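Local structure of 2-nitropropane dioxygenase (Streptomyces ansochromogenes, 3BW2) at residues G216-A228 with E338-A350. The protein uses FMN and molecular oxygen to oxidise nitroalkanes, and probably acts on alkyl nitronates such as propionate 3-nitronate. Numbering follows the deposited sequence.
With FMN (flavin mononucleotide), chain B.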
loop_
_atom_site.group_PDB
_atom_site.type_symbol
_atom_site.label_atom_id
_atom_site.label_comp_id
_atom_site.label_asym_id
_atom_site.label_seq_id
_atom_site.Cartn_x
_atom_site.Cartn_y
_atom_site.Cartn_z
ATOM N N GLY A 216 -4.089 0.266 7.946
ATOM C CA GLY A 216 -2.809 -0.070 8.551
ATOM C C GLY A 216 -2.270 0.840 9.645
ATOM O O GLY A 216 -1.134 0.656 10.087
ATOM N N ILE A 217 -3.067 1.805 10.101
ATOM C CA ILE A 217 -2.616 2.739 11.137
ATOM C C ILE A 217 -2.708 2.127 12.546
ATOM O O ILE A 217 -3.797 1.924 13.080
ATOM C CB ILE A 217 -3.430 4.056 11.062
ATOM C CG1 ILE A 217 -3.290 4.657 9.656
ATOM C CG2 ILE A 217 -2.932 5.051 12.105
ATOM C CD1 ILE A 217 -4.095 5.916 9.431
ATOM N N MET A 218 -1.549 1.848 13.142
ATOM C CA MET A 218 -1.479 1.221 14.462
ATOM C C MET A 218 -0.726 2.039 15.504
ATOM O O MET A 218 -0.785 1.735 16.693
ATOM C CB MET A 218 -0.781 -0.140 14.351
ATOM C CG MET A 218 -1.378 -1.088 13.322
ATOM S SD MET A 218 -3.078 -1.493 13.715
ATOM C CE MET A 218 -2.855 -2.641 15.095
ATOM N N ARG A 219 -0.013 3.065 15.053
ATOM C CA ARG A 219 0.794 3.890 15.947
ATOM C C ARG A 219 0.558 5.380 15.751
ATOM O O ARG A 219 0.187 5.825 14.661
ATOM C CB ARG A 219 2.279 3.590 15.710
ATOM C CG ARG A 219 2.677 2.134 15.949
ATOM C CD ARG A 219 2.984 1.883 17.421
ATOM N NE ARG A 219 3.502 0.535 17.653
ATOM C CZ ARG A 219 2.746 -0.534 17.879
ATOM N NH1 ARG A 219 1.424 -0.426 17.912
ATOM N NH2 ARG A 219 3.314 -1.717 18.074
ATOM N N GLY A 220 0.794 6.150 16.809
ATOM C CA GLY A 220 0.612 7.588 16.729
ATOM C C GLY A 220 1.485 8.235 15.671
ATOM O O GLY A 220 1.114 9.259 15.098
ATOM N N GLY A 221 2.651 7.650 15.409
ATOM C CA GLY A 221 3.538 8.211 14.399
ATOM C C GLY A 221 2.935 8.126 13.007
ATOM O O GLY A 221 3.196 8.968 12.144
ATOM N N GLN A 222 2.134 7.089 12.780
ATOM C CA GLN A 222 1.479 6.907 11.497
ATOM C C GLN A 222 0.338 7.914 11.393
ATOM O O GLN A 222 -0.021 8.344 10.297
ATOM C CB GLN A 222 0.952 5.477 11.368
ATOM C CG GLN A 222 2.056 4.449 11.195
ATOM C CD GLN A 222 1.551 3.031 11.322
ATOM O OE1 GLN A 222 1.119 2.614 12.392
ATOM N NE2 GLN A 222 1.601 2.282 10.226
ATOM N N ILE A 223 -0.230 8.292 12.535
ATOM C CA ILE A 223 -1.300 9.282 12.529
ATOM C C ILE A 223 -0.668 10.618 12.126
ATOM O O ILE A 223 -1.217 11.357 11.308
ATOM C CB ILE A 223 -1.977 9.400 13.920
ATOM C CG1 ILE A 223 -2.669 8.072 14.273
ATOM C CG2 ILE A 223 -2.991 10.539 13.908
ATOM C CD1 ILE A 223 -3.359 8.054 15.639
ATOM N N ALA A 224 0.500 10.914 12.686
ATOM C CA ALA A 224 1.207 12.149 12.352
ATOM C C ALA A 224 1.554 12.112 10.869
ATOM O O ALA A 224 1.507 13.131 10.179
ATOM C CB ALA A 224 2.485 12.272 13.181
ATOM N N ALA A 225 1.903 10.923 10.385
ATOM C CA ALA A 225 2.257 10.746 8.988
ATOM C C ALA A 225 1.114 11.149 8.061
ATOM O O ALA A 225 1.313 11.939 7.137
ATOM C CB ALA A 225 2.657 9.288 8.727
ATOM N N VAL A 226 -0.082 10.614 8.299
ATOM C CA VAL A 226 -1.213 10.949 7.434
ATOM C C VAL A 226 -1.613 12.415 7.537
ATOM O O VAL A 226 -2.071 13.005 6.556
ATOM C CB VAL A 226 -2.451 10.057 7.718
ATOM C CG1 VAL A 226 -2.107 8.599 7.443
ATOM C CG2 VAL A 226 -2.929 10.244 9.156
ATOM N N LEU A 227 -1.443 13.005 8.716
ATOM C CA LEU A 227 -1.779 14.413 8.892
ATOM C C LEU A 227 -0.828 15.244 8.034
ATOM O O LEU A 227 -1.242 16.190 7.361
ATOM C CB LEU A 227 -1.647 14.819 10.365
ATOM C CG LEU A 227 -2.635 14.170 11.342
ATOM C CD1 LEU A 227 -2.387 14.695 12.754
ATOM C CD2 LEU A 227 -4.059 14.470 10.906
ATOM N N ALA A 228 0.447 14.871 8.058
ATOM C CA ALA A 228 1.466 15.563 7.280
ATOM C C ALA A 228 1.147 15.460 5.797
ATOM O O ALA A 228 1.456 16.365 5.024
ATOM C CB ALA A 228 2.840 14.958 7.557
ATOM N N GLU A 338 -4.991 7.137 24.565
ATOM C CA GLU A 338 -3.975 7.893 25.289
ATOM C C GLU A 338 -2.579 7.590 24.752
ATOM O O GLU A 338 -1.768 8.501 24.564
ATOM C CB GLU A 338 -4.039 7.577 26.788
ATOM C CG GLU A 338 -5.340 8.020 27.445
ATOM C CD GLU A 338 -5.436 7.610 28.907
ATOM O OE1 GLU A 338 -6.471 7.924 29.540
ATOM O OE2 GLU A 338 -4.481 6.980 29.422
ATOM N N VAL A 339 -2.294 6.314 24.507
ATOM C CA VAL A 339 -0.991 5.929 23.975
ATOM C C VAL A 339 -0.826 6.514 22.573
ATOM O O VAL A 339 0.218 7.077 22.243
ATOM C CB VAL A 339 -0.840 4.394 23.903
ATOM C CG1 VAL A 339 0.475 4.028 23.233
ATOM C CG2 VAL A 339 -0.894 3.804 25.300
ATOM N N LEU A 340 -1.857 6.380 21.744
ATOM C CA LEU A 340 -1.791 6.920 20.390
ATOM C C LEU A 340 -1.576 8.431 20.436
ATOM O O LEU A 340 -0.795 8.980 19.654
ATOM C CB LEU A 340 -3.074 6.591 19.618
ATOM C CG LEU A 340 -3.308 5.103 19.322
ATOM C CD1 LEU A 340 -4.703 4.900 18.740
ATOM C CD2 LEU A 340 -2.239 4.599 18.346
ATOM N N ALA A 341 -2.262 9.100 21.359
ATOM C CA ALA A 341 -2.134 10.550 21.499
ATOM C C ALA A 341 -0.705 10.938 21.872
ATOM O O ALA A 341 -0.168 11.924 21.370
ATOM C CB ALA A 341 -3.103 11.063 22.554
ATOM N N ALA A 342 -0.093 10.156 22.755
ATOM C CA ALA A 342 1.273 10.415 23.189
ATOM C C ALA A 342 2.250 10.174 22.047
ATOM O O ALA A 342 3.208 10.924 21.871
ATOM C CB ALA A 342 1.624 9.518 24.369
ATOM N N GLU A 343 2.009 9.118 21.274
ATOM C CA GLU A 343 2.882 8.794 20.152
ATOM C C GLU A 343 2.758 9.878 19.090
ATOM O O GLU A 343 3.749 10.269 18.467
ATOM C CB GLU A 343 2.522 7.418 19.586
ATOM C CG GLU A 343 2.912 6.271 20.522
ATOM C CD GLU A 343 2.384 4.922 20.068
ATOM O OE1 GLU A 343 2.841 3.896 20.613
ATOM O OE2 GLU A 343 1.508 4.881 19.179
ATOM N N LEU A 344 1.536 10.369 18.904
ATOM C CA LEU A 344 1.270 11.436 17.948
ATOM C C LEU A 344 2.062 12.682 18.335
ATOM O O LEU A 344 2.765 13.266 17.510
ATOM C CB LEU A 344 -0.223 11.768 17.936
ATOM C CG LEU A 344 -0.656 13.018 17.164
ATOM C CD1 LEU A 344 -0.264 12.878 15.702
ATOM C CD2 LEU A 344 -2.160 13.206 17.293
ATOM N N ALA A 345 1.946 13.086 19.596
ATOM C CA ALA A 345 2.653 14.266 20.082
ATOM C C ALA A 345 4.160 14.083 19.929
ATOM O O ALA A 345 4.863 14.990 19.494
ATOM C CB ALA A 345 2.300 14.522 21.545
ATOM N N GLU A 346 4.648 12.900 20.285
ATOM C CA GLU A 346 6.071 12.604 20.181
ATOM C C GLU A 346 6.556 12.744 18.741
ATOM O O GLU A 346 7.634 13.285 18.491
ATOM C CB GLU A 346 6.349 11.189 20.689
ATOM C CG GLU A 346 7.745 10.686 20.377
ATOM C CD GLU A 346 7.956 9.250 20.813
ATOM O OE1 GLU A 346 7.098 8.395 20.488
ATOM O OE2 GLU A 346 8.982 8.973 21.472
ATOM N N ALA A 347 5.759 12.257 17.793
ATOM C CA ALA A 347 6.121 12.346 16.382
ATOM C C ALA A 347 6.078 13.796 15.905
ATOM O O ALA A 347 6.933 14.220 15.134
ATOM C CB ALA A 347 5.183 11.481 15.539
ATOM N N ARG A 348 5.085 14.554 16.362
ATOM C CA ARG A 348 4.966 15.961 15.977
ATOM C C ARG A 348 6.239 16.703 16.356
ATOM O O ARG A 348 6.849 17.383 15.532
ATOM C CB ARG A 348 3.796 16.629 16.697
ATOM C CG ARG A 348 2.428 16.387 16.108
ATOM C CD ARG A 348 1.382 17.069 16.982
ATOM N NE ARG A 348 0.032 16.950 16.440
ATOM C CZ ARG A 348 -0.377 17.542 15.324
ATOM N NH1 ARG A 348 0.460 18.298 14.627
ATOM N NH2 ARG A 348 -1.624 17.379 14.904
ATOM N N THR A 349 6.621 16.574 17.620
ATOM C CA THR A 349 7.815 17.223 18.134
ATOM C C THR A 349 9.043 16.873 17.298
ATOM O O THR A 349 9.821 17.754 16.932
ATOM C CB THR A 349 8.065 16.820 19.598
ATOM O OG1 THR A 349 6.947 17.221 20.398
ATOM C CG2 THR A 349 9.321 17.484 20.130
ATOM N N ALA A 350 9.209 15.588 16.995
ATOM C CA ALA A 350 10.345 15.129 16.202
ATOM C C ALA A 350 10.416 15.845 14.855
ATOM O O ALA A 350 11.490 16.261 14.425
ATOM C CB ALA A 350 10.258 13.625 15.991
HETATM N N1 FMN B . -15.857 -0.263 7.525
HETATM C C2 FMN B . -17.191 0.158 7.395
HETATM O O2 FMN B . -17.451 1.205 6.808
HETATM N N3 FMN B . -18.225 -0.593 7.930
HETATM C C4 FMN B . -18.011 -1.776 8.619
HETATM O O4 FMN B . -18.973 -2.413 9.087
HETATM C C4A FMN B . -16.668 -2.215 8.776
HETATM N N5 FMN B . -16.377 -3.381 9.479
HETATM C C5A FMN B . -15.062 -3.814 9.673
HETATM C C6 FMN B . -14.817 -4.997 10.417
HETATM C C7 FMN B . -13.487 -5.490 10.658
HETATM C C7M FMN B . -13.331 -6.195 12.027
HETATM C C8 FMN B . -12.424 -4.674 10.123
HETATM C C8M FMN B . -11.048 -4.565 10.780
HETATM C C9 FMN B . -12.655 -3.493 9.348
HETATM C C9A FMN B . -13.982 -3.054 9.123
HETATM N N10 FMN B . -14.265 -1.875 8.383
HETATM C C10 FMN B . -15.597 -1.440 8.214
HETATM C "C1'" FMN B . -13.154 -1.144 7.625
HETATM C "C2'" FMN B . -12.728 0.073 8.485
HETATM O "O2'" FMN B . -13.631 1.141 8.241
HETATM C "C3'" FMN B . -11.298 0.602 8.117
HETATM O "O3'" FMN B . -11.334 0.924 6.726
HETATM C "C4'" FMN B . -10.164 -0.409 8.353
HETATM O "O4'" FMN B . -10.352 -0.980 9.648
HETATM C "C5'" FMN B . -8.775 0.293 8.281
HETATM O "O5'" FMN B . -7.680 -0.639 8.505
HETATM P P FMN B . -7.022 -1.074 9.938
HETATM O O1P FMN B . -7.309 0.312 10.408
HETATM O O2P FMN B . -5.860 -1.421 9.027
HETATM O O3P FMN B . -8.172 -2.061 10.009
#
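Glu343 OE2 accepts a nearly straight hydrogen bond from Gly220 N (2.8 Å, 174° at the hydrogen), in the first turn of helix 220-228. The N-H meets the anti side of the carboxylate, 23° out of its plane. The other oxygen, OE1, forms a salt bridge with Arg329. The Arg219 guanidinium lies near Glu343 but turns its NE to Glu205 of the second subunit. With an alanine here in place of Glu343, Gly220 N and Arg329 would probably both lose their acceptor on this helix.

Gly220 lets the helices close to 7.2 Å at their axes. Its CA sits 3.4 Å from Glu343 CB, and a side chain here would clash with helix 338-350. Two CA-H...O contacts run between the backbones: Gly220 CA to Leu340 O, and Leu344 CA to Gly220 O.

Leu344 is a knob among Gly220, Ile223, Ala224 and Leu227. Its CG stands anti to the backbone N (chi1 170°), and its CD1 lies 3.8 Å from Ala224 CB. Beside it, Ala347 CB meets Ala224 CB at 3.7 Å. At the far end, Leu227 CD1 touches Arg348 NH2.

Gln222 OE1 accepts from Met218 N and Arg219 N, fixing the turn before the helix. The C-terminal helix thus packs on helix 220-228. Gly216 N, in the loop between strand 211-214 and that helix, binds FMN O2P at 2.7 Å. A phosphate site after the seventh barrel strand is typical of FMN-binding TIM barrels.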